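Putative uncharacterized protein (PDB 4GNX) probably serves as the large subunit of replication protein A, binding single-stranded DNA through several OB-fold domains in a complex of three protein chains. Local coordinates at residues Y4-L9 / W16-R21; D62-L67 / I97-S102; K196-F201 / V233-Y238; R273-V278 / V350-G355. All blocks are in the same frame, centred on the assembly; numbering follows the deposited sequence.

Contact 1. Residues Y4-L9 / W16-R21; sequences YPIEGL and WTIKAR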
loop_
_atom_site.group_PDB
_atom_site.type_symbol
_atom_site.label_atom_id
_atom_site.label_comp_id
_atom_site.label_asym_id
_atom_site.label_seq_id
_atom_site.Cartn_x
_atom_site.Cartn_y
_atom_site.Cartn_z
ATOM N N TYR C 4 -33.147 16.426 11.538
ATOM C CA TYR C 4 -31.723 16.595 11.821
ATOM C C TYR C 4 -30.906 16.700 10.534
ATOM O O TYR C 4 -31.223 16.017 9.554
ATOM C CB TYR C 4 -31.205 15.384 12.615
ATOM C CG TYR C 4 -31.387 15.458 14.113
ATOM C CD1 TYR C 4 -30.274 15.409 14.973
ATOM C CD2 TYR C 4 -32.667 15.578 14.679
ATOM C CE1 TYR C 4 -30.431 15.477 16.353
ATOM C CE2 TYR C 4 -32.836 15.652 16.054
ATOM C CZ TYR C 4 -31.720 15.601 16.892
ATOM O OH TYR C 4 -31.899 15.670 18.264
ATOM N N PRO C 5 -29.841 17.536 10.537
ATOM C CA PRO C 5 -28.780 17.402 9.539
ATOM C C PRO C 5 -28.097 16.075 9.766
ATOM O O PRO C 5 -28.090 15.590 10.904
ATOM C CB PRO C 5 -27.807 18.514 9.913
ATOM C CG PRO C 5 -28.026 18.736 11.369
ATOM C CD PRO C 5 -29.513 18.578 11.527
ATOM N N ILE C 6 -27.537 15.490 8.704
ATOM C CA ILE C 6 -26.806 14.209 8.794
ATOM C C ILE C 6 -25.630 14.275 9.773
ATOM O O ILE C 6 -25.459 13.380 10.604
ATOM C CB ILE C 6 -26.335 13.737 7.413
ATOM C CG1 ILE C 6 -27.515 13.097 6.690
ATOM C CG2 ILE C 6 -25.196 12.729 7.539
ATOM C CD1 ILE C 6 -27.324 12.931 5.203
ATOM N N GLU C 7 -24.843 15.347 9.681
ATOM C CA GLU C 7 -23.717 15.572 10.576
ATOM C C GLU C 7 -24.104 15.648 12.050
ATOM O O GLU C 7 -23.257 15.566 12.938
ATOM C CB GLU C 7 -22.993 16.829 10.152
ATOM C CG GLU C 7 -21.921 16.503 9.157
ATOM C CD GLU C 7 -20.793 15.732 9.814
ATOM O OE1 GLU C 7 -20.178 16.303 10.758
ATOM O OE2 GLU C 7 -20.531 14.565 9.398
ATOM N N GLY C 8 -25.398 15.797 12.288
ATOM C CA GLY C 8 -25.930 15.878 13.614
ATOM C C GLY C 8 -26.180 14.546 14.265
ATOM O O GLY C 8 -26.345 14.498 15.466
ATOM N N LEU C 9 -26.193 13.468 13.496
ATOM C CA LEU C 9 -26.545 12.132 13.995
ATOM C C LEU C 9 -25.511 11.451 14.880
ATOM O O LEU C 9 -24.305 11.563 14.660
ATOM C CB LEU C 9 -26.822 11.205 12.826
ATOM C CG LEU C 9 -27.829 11.663 11.765
ATOM C CD1 LEU C 9 -27.668 10.781 10.514
ATOM C CD2 LEU C 9 -29.254 11.681 12.312
ATOM N N TRP C 16 -35.049 11.093 15.812
ATOM C CA TRP C 16 -34.575 11.890 14.665
ATOM C C TRP C 16 -35.162 11.493 13.341
ATOM O O TRP C 16 -35.569 10.339 13.144
ATOM C CB TRP C 16 -33.046 11.902 14.576
ATOM C CG TRP C 16 -32.441 10.535 14.354
ATOM C CD1 TRP C 16 -31.911 9.670 15.316
ATOM C CD2 TRP C 16 -32.300 9.815 13.080
ATOM N NE1 TRP C 16 -31.456 8.506 14.739
ATOM C CE2 TRP C 16 -31.663 8.526 13.403
ATOM C CE3 TRP C 16 -32.613 10.098 11.761
ATOM C CZ2 TRP C 16 -31.378 7.587 12.428
ATOM C CZ3 TRP C 16 -32.313 9.146 10.788
ATOM C CH2 TRP C 16 -31.714 7.919 11.114
ATOM N N THR C 17 -35.196 12.467 12.431
ATOM C CA THR C 17 -35.545 12.270 11.021
ATOM C C THR C 17 -34.570 13.031 10.115
ATOM O O THR C 17 -34.228 14.180 10.392
ATOM C CB THR C 17 -36.971 12.772 10.731
ATOM O OG1 THR C 17 -37.925 11.878 11.315
ATOM C CG2 THR C 17 -37.230 12.856 9.239
ATOM N N ILE C 18 -34.129 12.404 9.032
ATOM C CA ILE C 18 -33.277 13.116 8.084
ATOM C C ILE C 18 -33.942 13.272 6.726
ATOM O O ILE C 18 -34.746 12.430 6.324
ATOM C CB ILE C 18 -31.873 12.475 7.926
ATOM C CG1 ILE C 18 -31.967 11.035 7.414
ATOM C CG2 ILE C 18 -31.075 12.576 9.225
ATOM C CD1 ILE C 18 -30.607 10.408 7.182
ATOM N N LYS C 19 -33.605 14.355 6.036
ATOM C CA LYS C 19 -34.020 14.560 4.656
ATOM C C LYS C 19 -32.775 14.473 3.775
ATOM O O LYS C 19 -31.909 15.349 3.823
ATOM C CB LYS C 19 -34.672 15.931 4.518
ATOM C CG LYS C 19 -35.981 15.938 3.733
ATOM C CD LYS C 19 -35.828 16.559 2.350
ATOM C CE LYS C 19 -36.086 18.065 2.334
ATOM N NZ LYS C 19 -37.345 18.470 1.635
ATOM N N ALA C 20 -32.665 13.405 2.987
ATOM C CA ALA C 20 -31.435 13.148 2.225
ATOM C C ALA C 20 -31.687 12.559 0.834
ATOM O O ALA C 20 -32.695 11.859 0.632
ATOM C CB ALA C 20 -30.536 12.225 3.021
ATOM N N ARG C 21 -30.792 12.822 -0.127
ATOM C CA ARG C 21 -30.917 12.120 -1.407
ATOM C C ARG C 21 -29.948 10.971 -1.540
ATOM O O ARG C 21 -28.809 11.064 -1.102
ATOM C CB ARG C 21 -30.911 13.039 -2.642
ATOM C CG ARG C 21 -29.557 13.444 -3.183
ATOM C CD ARG C 21 -29.581 13.747 -4.682
ATOM N NE ARG C 21 -30.818 14.345 -5.203
ATOM C CZ ARG C 21 -31.231 15.587 -4.962
ATOM N NH1 ARG C 21 -30.532 16.390 -4.166
ATOM N NH2 ARG C 21 -32.363 16.024 -5.505
#
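Ile-18, near the start of strand 17-30, is met from several directions by residues 4-9, which fold back over it. Its CB faces the carbonyl of Tyr-4. The CG2 branch, anti to the carbonyl carbon, comes up to Tyr-4 O (3.5 Å) and also touches the CD2 methyl of Leu-9, 3.7 Å from Ile-18 CG2. The other branch starts between backbone N and carbonyl carbon (chi1 61°), and the side chain crosses that of Ile-6 obliquely, with Ile-18 CD1 4.1 Å from Ile-6 CG1. Farther along the strand, Ile-6 CD1 meets the methyl of Ala-20; in the other direction, just before the strand, the same Leu-9 CD2 sits over one face of the Trp-16 indole, 4.0 Å from the centroid of its six-membered ring. Trp-16 turns its own CB over a face of the Tyr-4 ring, 4.0 Å from that centroid, so two CH-pi contacts run in succession from Leu-9 to Tyr-4. One direct backbone bond joins the segments: Tyr-4 N gives to Thr-17 O (2.7 Å) almost in line with the C=O. Ile-97 of strand 95-99 packs on Leu-9, Trp-16 and Ile-18. The chemistry is thus mostly apolar, with one straight hydrogen bond fixing the N-terminal arm against the first strand of the OB barrel.

Contact 2. Residues D62-L67 / I97-S102; sequences DRFYPL and ITFENS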
loop_
_atom_site.group_PDB
_atom_site.type_symbol
_atom_site.label_atom_id
_atom_site.label_comp_id
_atom_site.label_asym_id
_atom_site.label_seq_id
_atom_site.Cartn_x
_atom_site.Cartn_y
_atom_site.Cartn_z
ATOM N N ASP C 62 -36.039 -6.505 1.679
ATOM C CA ASP C 62 -37.352 -6.692 1.094
ATOM C C ASP C 62 -38.175 -5.431 1.248
ATOM O O ASP C 62 -38.873 -5.010 0.325
ATOM C CB ASP C 62 -38.054 -7.854 1.783
ATOM C CG ASP C 62 -37.254 -9.148 1.714
ATOM O OD1 ASP C 62 -37.040 -9.676 0.596
ATOM O OD2 ASP C 62 -36.861 -9.651 2.789
ATOM N N ARG C 63 -38.057 -4.821 2.418
ATOM C CA ARG C 63 -38.834 -3.654 2.746
ATOM C C ARG C 63 -38.376 -2.391 2.019
ATOM O O ARG C 63 -39.205 -1.611 1.557
ATOM C CB ARG C 63 -38.840 -3.444 4.260
ATOM C CG ARG C 63 -39.593 -4.531 5.001
ATOM C CD ARG C 63 -39.673 -4.299 6.499
ATOM N NE ARG C 63 -40.317 -3.035 6.856
ATOM C CZ ARG C 63 -39.784 -2.120 7.670
ATOM N NH1 ARG C 63 -38.595 -2.327 8.233
ATOM N NH2 ARG C 63 -40.448 -0.997 7.938
ATOM N N PHE C 64 -37.067 -2.190 1.895
ATOM C CA PHE C 64 -36.576 -0.895 1.422
ATOM C C PHE C 64 -35.804 -0.861 0.111
ATOM O O PHE C 64 -35.708 0.204 -0.511
ATOM C CB PHE C 64 -35.783 -0.207 2.523
ATOM C CG PHE C 64 -36.534 -0.106 3.814
ATOM C CD1 PHE C 64 -37.765 0.544 3.872
ATOM C CD2 PHE C 64 -36.029 -0.669 4.971
ATOM C CE1 PHE C 64 -38.468 0.635 5.065
ATOM C CE2 PHE C 64 -36.725 -0.572 6.164
ATOM C CZ PHE C 64 -37.944 0.078 6.211
ATOM N N TYR C 65 -35.257 -2.001 -0.313
ATOM C CA TYR C 65 -34.478 -2.013 -1.544
ATOM C C TYR C 65 -35.306 -1.471 -2.704
ATOM O O TYR C 65 -34.848 -0.563 -3.406
ATOM C CB TYR C 65 -33.890 -3.384 -1.890
ATOM C CG TYR C 65 -32.977 -3.312 -3.097
ATOM C CD1 TYR C 65 -31.637 -2.932 -2.958
ATOM C CD2 TYR C 65 -33.452 -3.581 -4.381
ATOM C CE1 TYR C 65 -30.792 -2.849 -4.058
ATOM C CE2 TYR C 65 -32.617 -3.494 -5.486
ATOM C CZ TYR C 65 -31.291 -3.128 -5.321
ATOM O OH TYR C 65 -30.452 -3.041 -6.411
ATOM N N PRO C 66 -36.532 -2.005 -2.895
ATOM C CA PRO C 66 -37.358 -1.480 -3.982
ATOM C C PRO C 66 -37.654 -0.005 -3.770
ATOM O O PRO C 66 -37.661 0.765 -4.719
ATOM C CB PRO C 66 -38.646 -2.297 -3.867
ATOM C CG PRO C 66 -38.251 -3.540 -3.151
ATOM C CD PRO C 66 -37.222 -3.084 -2.167
ATOM N N LEU C 67 -37.844 0.379 -2.517
ATOM C CA LEU C 67 -38.296 1.717 -2.154
ATOM C C LEU C 67 -37.306 2.854 -2.419
ATOM O O LEU C 67 -37.713 3.991 -2.640
ATOM C CB LEU C 67 -38.713 1.717 -0.678
ATOM C CG LEU C 67 -39.321 2.951 -0.011
ATOM C CD1 LEU C 67 -40.507 3.503 -0.795
ATOM C CD2 LEU C 67 -39.734 2.598 1.406
ATOM N N ILE C 97 -25.654 4.271 9.339
ATOM C CA ILE C 97 -27.016 3.924 9.723
ATOM C C ILE C 97 -27.377 2.496 9.356
ATOM O O ILE C 97 -27.061 2.034 8.262
ATOM C CB ILE C 97 -28.012 4.836 9.028
ATOM C CG1 ILE C 97 -27.891 6.265 9.560
ATOM C CG2 ILE C 97 -29.427 4.288 9.170
ATOM C CD1 ILE C 97 -28.547 7.288 8.654
ATOM N N THR C 98 -28.048 1.797 10.262
ATOM C CA THR C 98 -28.593 0.479 9.939
ATOM C C THR C 98 -30.113 0.516 10.049
ATOM O O THR C 98 -30.666 0.935 11.063
ATOM C CB THR C 98 -28.053 -0.648 10.846
ATOM O OG1 THR C 98 -26.685 -0.402 11.170
ATOM C CG2 THR C 98 -28.141 -1.985 10.148
ATOM N N PHE C 99 -30.781 0.082 8.989
ATOM C CA PHE C 99 -32.220 0.020 8.981
ATOM C C PHE C 99 -32.699 -1.135 9.845
ATOM O O PHE C 99 -32.329 -2.295 9.635
ATOM C CB PHE C 99 -32.745 -0.150 7.562
ATOM C CG PHE C 99 -32.357 0.953 6.631
ATOM C CD1 PHE C 99 -32.283 2.275 7.073
ATOM C CD2 PHE C 99 -32.111 0.677 5.286
ATOM C CE1 PHE C 99 -31.940 3.302 6.199
ATOM C CE2 PHE C 99 -31.767 1.696 4.408
ATOM C CZ PHE C 99 -31.687 3.011 4.865
ATOM N N GLU C 100 -33.515 -0.784 10.830
ATOM C CA GLU C 100 -34.240 -1.753 11.640
ATOM C C GLU C 100 -35.686 -1.863 11.123
ATOM O O GLU C 100 -36.088 -1.129 10.213
ATOM C CB GLU C 100 -34.184 -1.358 13.127
ATOM C CG GLU C 100 -34.486 0.114 13.401
ATOM C CD GLU C 100 -34.275 0.530 14.855
ATOM O OE1 GLU C 100 -34.291 -0.348 15.756
ATOM O OE2 GLU C 100 -34.102 1.748 15.100
ATOM N N ASN C 101 -36.460 -2.781 11.690
ATOM C CA ASN C 101 -37.840 -2.958 11.254
ATOM C C ASN C 101 -38.767 -1.775 11.529
ATOM O O ASN C 101 -39.715 -1.552 10.785
ATOM C CB ASN C 101 -38.421 -4.269 11.776
ATOM C CG ASN C 101 -38.029 -5.450 10.913
ATOM O OD1 ASN C 101 -38.155 -6.599 11.329
ATOM N ND2 ASN C 101 -37.546 -5.170 9.698
ATOM N N SER C 102 -38.468 -1.003 12.570
ATOM C CA SER C 102 -39.229 0.208 12.875
ATOM C C SER C 102 -38.969 1.378 11.898
ATOM O O SER C 102 -39.569 2.451 12.033
ATOM C CB SER C 102 -38.919 0.666 14.301
ATOM O OG SER C 102 -37.843 1.594 14.312
#
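Polar contact between helix 59-64 and the chain leaving strand 95-99 depends on Arg-63. Its chain bends at chi3 (59°) and brings the guanidinium to the backbone of Glu-100 and Asn-101. NH1 gives a weak bond to Glu-100 O at 3.4 Å, with the oxygen at the edge of the guanidinium, and it also lies 2.9 Å from Asn-101 O. NH2 has a firmer partner in Thr-103 O, just past the segment. The aromatic part consists of Phe-64 and Phe-99, whose rings have centroids 5.6 Å apart and planes at 68°; the nearest atoms are their two CD2 carbons, 4.2 Å from each other. Phe-64 is further placed by Arg-63, whose CB lies over the centre of one ring face, while Glu-100 O comes to the ring edge near CE2. Ala-54 and Leu-68 pack on Phe-99, and Ile-105 on Phe-64. A short helix between the third and fourth strands, packed against the barrel, is characteristic of the OB fold; here Phe-64 makes that packing beside Phe-99 and Ile-105.

Contact 3. Residues K196-F201 / V233-Y238; sequences KPVLAF and VLRGWY
Arg-235, on helix 229-242, grips one backbone oxygen with both terminal nitrogens. NH2 gives to Lys-196 O at 3.0 Å and NH1 to the same Lys-196 O at 3.1 Å, both end-on, with the oxygen close to the guanidinium plane. Neither bond is straight, as expected when two donors share one acceptor; the NH1 bond uses a carbonyl lone pair. CG of Arg-235 stands anti to the backbone N, and bends at chi2 (89°) and chi3 (-75°) turn the guanidinium back to this carbonyl. Its NE makes a salt bridge with Asp-239, one helical turn on, which helps to hold the group's orientation.

Beside this grip, the aliphatic chain of Lys-196, bent at chi2 (75°), passes obliquely along the outer part of the Tyr-238 ring. CG is near CE2, and CE reaches the hydroxyl, while the ammonium goes on to Asp-143 O. Deeper in, Val-198 of strand 198-207 divides its branches: CG1 meets Leu-234 CD1 at 3.9 Å, crossing at about a right angle, and CG2 rests 3.9 Å from NH1 of Arg-235. Ile-139 and Ile-141 of strand 135-152 also pack on Val-198. The helix is thus fastened to the start of a barrel strand by a charge-assisted clasp on a main-chain carbonyl, with a small apolar seam alongside; Asp-239 probably offsets the arginine's charge.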
loop_
_atom_site.group_PDB
_atom_site.type_symbol
_atom_site.label_atom_id
_atom_site.label_comp_id
_atom_site.label_asym_id
_atom_site.label_seq_id
_atom_site.Cartn_x
_atom_site.Cartn_y
_atom_site.Cartn_z
ATOM N N LYS C 196 -27.083 5.922 -29.276
ATOM C CA LYS C 196 -25.975 6.813 -28.891
ATOM C C LYS C 196 -26.249 7.795 -27.735
ATOM O O LYS C 196 -26.113 9.013 -27.903
ATOM C CB LYS C 196 -25.473 7.570 -30.127
ATOM C CG LYS C 196 -24.134 7.090 -30.657
ATOM C CD LYS C 196 -24.198 5.776 -31.412
ATOM C CE LYS C 196 -22.782 5.318 -31.712
ATOM N NZ LYS C 196 -22.716 3.967 -32.330
ATOM N N PRO C 197 -26.606 7.266 -26.551
ATOM C CA PRO C 197 -26.982 8.166 -25.475
ATOM C C PRO C 197 -25.760 8.864 -24.878
ATOM O O PRO C 197 -24.622 8.483 -25.165
ATOM C CB PRO C 197 -27.595 7.217 -24.447
ATOM C CG PRO C 197 -26.823 5.951 -24.620
ATOM C CD PRO C 197 -26.487 5.868 -26.083
ATOM N N VAL C 198 -25.997 9.888 -24.068
ATOM C CA VAL C 198 -24.939 10.424 -23.232
ATOM C C VAL C 198 -24.996 9.689 -21.903
ATOM O O VAL C 198 -26.080 9.491 -21.343
ATOM C CB VAL C 198 -25.070 11.945 -23.007
ATOM C CG1 VAL C 198 -23.887 12.460 -22.196
ATOM C CG2 VAL C 198 -25.157 12.680 -24.337
ATOM N N LEU C 199 -23.829 9.273 -21.420
ATOM C CA LEU C 199 -23.713 8.665 -20.099
ATOM C C LEU C 199 -22.802 9.483 -19.208
ATOM O O LEU C 199 -21.716 9.904 -19.632
ATOM C CB LEU C 199 -23.171 7.251 -20.200
ATOM C CG LEU C 199 -23.976 6.262 -21.031
ATOM C CD1 LEU C 199 -23.323 4.886 -20.962
ATOM C CD2 LEU C 199 -25.428 6.209 -20.581
ATOM N N ALA C 200 -23.252 9.695 -17.972
ATOM C CA ALA C 200 -22.536 10.520 -16.999
ATOM C C ALA C 200 -22.119 9.688 -15.789
ATOM O O ALA C 200 -22.953 9.055 -15.141
ATOM C CB ALA C 200 -23.397 11.701 -16.572
ATOM N N PHE C 201 -20.831 9.703 -15.476
ATOM C CA PHE C 201 -20.306 8.876 -14.401
ATOM C C PHE C 201 -19.750 9.663 -13.218
ATOM O O PHE C 201 -18.948 10.593 -13.397
ATOM C CB PHE C 201 -19.242 7.938 -14.949
ATOM C CG PHE C 201 -19.787 6.875 -15.850
ATOM C CD1 PHE C 201 -19.974 7.116 -17.206
ATOM C CD2 PHE C 201 -20.126 5.626 -15.344
ATOM C CE1 PHE C 201 -20.486 6.134 -18.044
ATOM C CE2 PHE C 201 -20.634 4.639 -16.182
ATOM C CZ PHE C 201 -20.818 4.896 -17.534
ATOM N N VAL C 233 -24.434 19.527 -24.928
ATOM C CA VAL C 233 -23.261 19.888 -25.731
ATOM C C VAL C 233 -22.756 18.688 -26.540
ATOM O O VAL C 233 -22.473 18.819 -27.734
ATOM C CB VAL C 233 -22.131 20.473 -24.849
ATOM C CG1 VAL C 233 -20.847 20.659 -25.646
ATOM C CG2 VAL C 233 -22.563 21.800 -24.246
ATOM N N LEU C 234 -22.663 17.529 -25.882
ATOM C CA LEU C 234 -22.252 16.269 -26.522
ATOM C C LEU C 234 -23.295 15.752 -27.513
ATOM O O LEU C 234 -22.950 15.354 -28.632
ATOM C CB LEU C 234 -21.943 15.194 -25.469
ATOM C CG LEU C 234 -20.683 15.363 -24.607
ATOM C CD1 LEU C 234 -20.811 14.571 -23.315
ATOM C CD2 LEU C 234 -19.416 14.969 -25.356
ATOM N N ARG C 235 -24.561 15.756 -27.088
ATOM C CA ARG C 235 -25.684 15.430 -27.962
ATOM C C ARG C 235 -25.613 16.274 -29.238
ATOM O O ARG C 235 -25.598 15.730 -30.344
ATOM C CB ARG C 235 -27.019 15.648 -27.234
ATOM C CG ARG C 235 -28.262 15.541 -28.112
ATOM C CD ARG C 235 -28.807 14.124 -28.202
ATOM N NE ARG C 235 -27.995 13.264 -29.057
ATOM C CZ ARG C 235 -27.336 12.188 -28.636
ATOM N NH1 ARG C 235 -27.392 11.822 -27.363
ATOM N NH2 ARG C 235 -26.623 11.473 -29.493
ATOM N N GLY C 236 -25.543 17.595 -29.070
ATOM C CA GLY C 236 -25.414 18.516 -30.193
ATOM C C GLY C 236 -24.177 18.236 -31.022
ATOM O O GLY C 236 -24.242 18.176 -32.253
ATOM N N TRP C 237 -23.051 18.051 -30.338
ATOM C CA TRP C 237 -21.775 17.807 -30.998
ATOM C C TRP C 237 -21.763 16.530 -31.781
ATOM O O TRP C 237 -21.435 16.532 -32.969
ATOM C CB TRP C 237 -20.638 17.820 -29.986
ATOM C CG TRP C 237 -19.444 17.014 -30.423
ATOM C CD1 TRP C 237 -18.474 17.371 -31.352
ATOM C CD2 TRP C 237 -19.061 15.677 -29.967
ATOM N NE1 TRP C 237 -17.543 16.375 -31.495
ATOM C CE2 TRP C 237 -17.832 15.333 -30.693
ATOM C CE3 TRP C 237 -19.589 14.766 -29.066
ATOM C CZ2 TRP C 237 -17.179 14.126 -30.505
ATOM C CZ3 TRP C 237 -18.922 13.550 -28.884
ATOM C CH2 TRP C 237 -17.746 13.240 -29.590
ATOM N N TYR C 238 -22.117 15.428 -31.124
ATOM C CA TYR C 238 -22.046 14.120 -31.751
ATOM C C TYR C 238 -22.949 14.018 -32.981
ATOM O O TYR C 238 -22.548 13.451 -33.999
ATOM C CB TYR C 238 -22.384 13.022 -30.745
ATOM C CG TYR C 238 -22.121 11.625 -31.261
ATOM C CD1 TYR C 238 -20.827 11.110 -31.298
ATOM C CD2 TYR C 238 -23.165 10.817 -31.716
ATOM C CE1 TYR C 238 -20.578 9.833 -31.778
ATOM C CE2 TYR C 238 -22.924 9.541 -32.196
ATOM C CZ TYR C 238 -21.630 9.053 -32.222
ATOM O OH TYR C 238 -21.376 7.787 -32.693
#

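Contact 4. Residues R273-V278 / V350-G355; sequences RTIVQV and VADATG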
loop_
_atom_site.group_PDB
_atom_site.type_symbol
_atom_site.label_atom_id
_atom_site.label_comp_id
_atom_site.label_asym_id
_atom_site.label_seq_id
_atom_site.Cartn_x
_atom_site.Cartn_y
_atom_site.Cartn_z
ATOM N N ARG C 273 0.050 -7.266 -5.091
ATOM C CA ARG C 273 -0.326 -8.503 -4.420
ATOM C C ARG C 273 0.621 -8.778 -3.263
ATOM O O ARG C 273 1.703 -8.222 -3.198
ATOM C CB ARG C 273 -0.287 -9.674 -5.415
ATOM C CG ARG C 273 -1.379 -9.649 -6.471
ATOM C CD ARG C 273 -2.586 -10.438 -6.007
ATOM N NE ARG C 273 -3.820 -10.104 -6.723
ATOM C CZ ARG C 273 -4.861 -9.479 -6.172
ATOM N NH1 ARG C 273 -4.815 -9.116 -4.892
ATOM N NH2 ARG C 273 -5.952 -9.227 -6.897
ATOM N N THR C 274 0.213 -9.614 -2.329
ATOM C CA THR C 274 1.164 -10.130 -1.359
ATOM C C THR C 274 1.582 -11.534 -1.813
ATOM O O THR C 274 0.896 -12.170 -2.619
ATOM C CB THR C 274 0.590 -10.162 0.071
ATOM O OG1 THR C 274 -0.389 -11.212 0.175
ATOM C CG2 THR C 274 -0.043 -8.822 0.405
ATOM N N ILE C 275 2.705 -12.011 -1.294
ATOM C CA ILE C 275 3.227 -13.317 -1.657
ATOM C C ILE C 275 2.189 -14.434 -1.408
ATOM O O ILE C 275 2.067 -15.400 -2.198
ATOM C CB ILE C 275 4.542 -13.589 -0.907
ATOM C CG1 ILE C 275 5.626 -12.616 -1.383
ATOM C CG2 ILE C 275 4.965 -15.044 -1.045
ATOM C CD1 ILE C 275 6.824 -12.517 -0.463
ATOM N N VAL C 276 1.420 -14.305 -0.329
ATOM C CA VAL C 276 0.418 -15.310 -0.075
ATOM C C VAL C 276 -0.651 -15.262 -1.169
ATOM O O VAL C 276 -1.098 -16.312 -1.640
ATOM C CB VAL C 276 -0.184 -15.219 1.333
ATOM C CG1 VAL C 276 -1.029 -13.967 1.504
ATOM C CG2 VAL C 276 -1.011 -16.459 1.612
ATOM N N GLN C 277 -1.025 -14.050 -1.590
ATOM C CA GLN C 277 -2.037 -13.890 -2.635
ATOM C C GLN C 277 -1.560 -14.508 -3.937
ATOM O O GLN C 277 -2.289 -15.279 -4.557
ATOM C CB GLN C 277 -2.402 -12.433 -2.849
ATOM C CG GLN C 277 -3.208 -11.858 -1.707
ATOM C CD GLN C 277 -3.455 -10.383 -1.860
ATOM O OE1 GLN C 277 -2.553 -9.614 -2.191
ATOM N NE2 GLN C 277 -4.686 -9.974 -1.611
ATOM N N VAL C 278 -0.319 -14.209 -4.319
ATOM C CA VAL C 278 0.254 -14.739 -5.545
ATOM C C VAL C 278 0.150 -16.251 -5.602
ATOM O O VAL C 278 -0.340 -16.783 -6.602
ATOM C CB VAL C 278 1.716 -14.307 -5.738
ATOM C CG1 VAL C 278 2.301 -14.935 -7.004
ATOM C CG2 VAL C 278 1.808 -12.784 -5.804
ATOM N N VAL C 350 12.805 -13.653 -1.702
ATOM C CA VAL C 350 12.222 -12.440 -1.140
ATOM C C VAL C 350 11.083 -12.797 -0.214
ATOM O O VAL C 350 10.386 -13.788 -0.436
ATOM C CB VAL C 350 11.728 -11.447 -2.228
ATOM C CG1 VAL C 350 12.847 -11.133 -3.215
ATOM C CG2 VAL C 350 10.481 -11.955 -2.944
ATOM N N ALA C 351 10.901 -11.985 0.826
ATOM C CA ALA C 351 9.869 -12.237 1.835
ATOM C C ALA C 351 9.081 -10.988 2.164
ATOM O O ALA C 351 9.564 -9.880 1.982
ATOM C CB ALA C 351 10.493 -12.791 3.096
ATOM N N ASP C 352 7.851 -11.187 2.611
ATOM C CA ASP C 352 7.061 -10.143 3.255
ATOM C C ASP C 352 6.403 -10.769 4.479
ATOM O O ASP C 352 6.870 -11.811 4.956
ATOM C CB ASP C 352 6.052 -9.517 2.289
ATOM C CG ASP C 352 4.953 -10.503 1.796
ATOM O OD1 ASP C 352 4.888 -11.682 2.256
ATOM O OD2 ASP C 352 4.134 -10.063 0.925
ATOM N N ALA C 353 5.322 -10.173 4.984
ATOM C CA ALA C 353 4.673 -10.704 6.195
ATOM C C ALA C 353 3.756 -11.895 5.934
ATOM O O ALA C 353 3.273 -12.529 6.880
ATOM C CB ALA C 353 3.934 -9.620 6.943
ATOM N N THR C 354 3.527 -12.215 4.663
ATOM C CA THR C 354 2.599 -13.282 4.284
ATOM C C THR C 354 3.320 -14.535 3.794
ATOM O O THR C 354 2.706 -15.572 3.586
ATOM C CB THR C 354 1.623 -12.797 3.198
ATOM O OG1 THR C 354 2.352 -12.380 2.029
ATOM C CG2 THR C 354 0.770 -11.618 3.719
ATOM N N GLY C 355 4.628 -14.440 3.607
ATOM C CA GLY C 355 5.390 -15.554 3.052
ATOM C C GLY C 355 6.707 -15.210 2.377
ATOM O O GLY C 355 7.192 -14.067 2.409
#
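The carboxylate of Asp-352 is met both at its rim and from above its plane. At OD2, the backbone N of Ile-275 comes in on the syn lone pair, 3.3 Å away and nearly straight (174°). OD1 takes two donors of Thr-354 from outside the plane: OG1 at 2.6 Å, which lies 26° out of it, and the backbone N at 2.8 Å, 59° out, the latter making an Asx turn. A second flat group, the Gln-277 amide, receives Thr-274 N in its plane on a lone pair of OE1, and OE1 itself lies at the edge of the Arg-273 guanidinium. With the weak return bond from Gln-277 N to Thr-274 OG1, this completes a capping box at the start of helix 275-280.

Thr-354 OG1, which donates a hydrogen bond to Asp-352 OD1, accepts one from Val-276 N at 3.2 Å. The Thr-354 and Val-276 side chains cross at about a right angle, CB and CG2 of the threonine against Val-276 CG1. Ile-275 slides past the aspartate, its CD1 reaching Gly-355 O (3.3 Å) and its CG2 lying over the glycine backbone, 3.8 Å from Gly-355 C; Val-294 and Met-357 also pack on it. The turn between strands 341-352 and 355-362 therefore supplies acceptors to two first-turn N-H groups, and the helix N-terminus together with the Thr-354 donors would be expected to favour an ionised Asp-352.

Contacts 1 and 2 belong to the same OB domain and meet directly: their centres are 16 Å apart, and Ile-97 CD1 of contact 2 packs 4.0 Å from Ile-18 CD1 of contact 1. Contact 3 belongs to the next OB domain, about 35 Å from both by centres, and contact 4 to the zinc-bearing C-terminal one. Contacts 3 and 4 lie on opposite sides of the chain's centre, their centres 45 Å apart. The bound DNA comes within about 4 Å of the nearest atoms of contacts 2 and 4, but stays about 13 Å from contact 1 and 12 Å from contact 3 (nearest atoms).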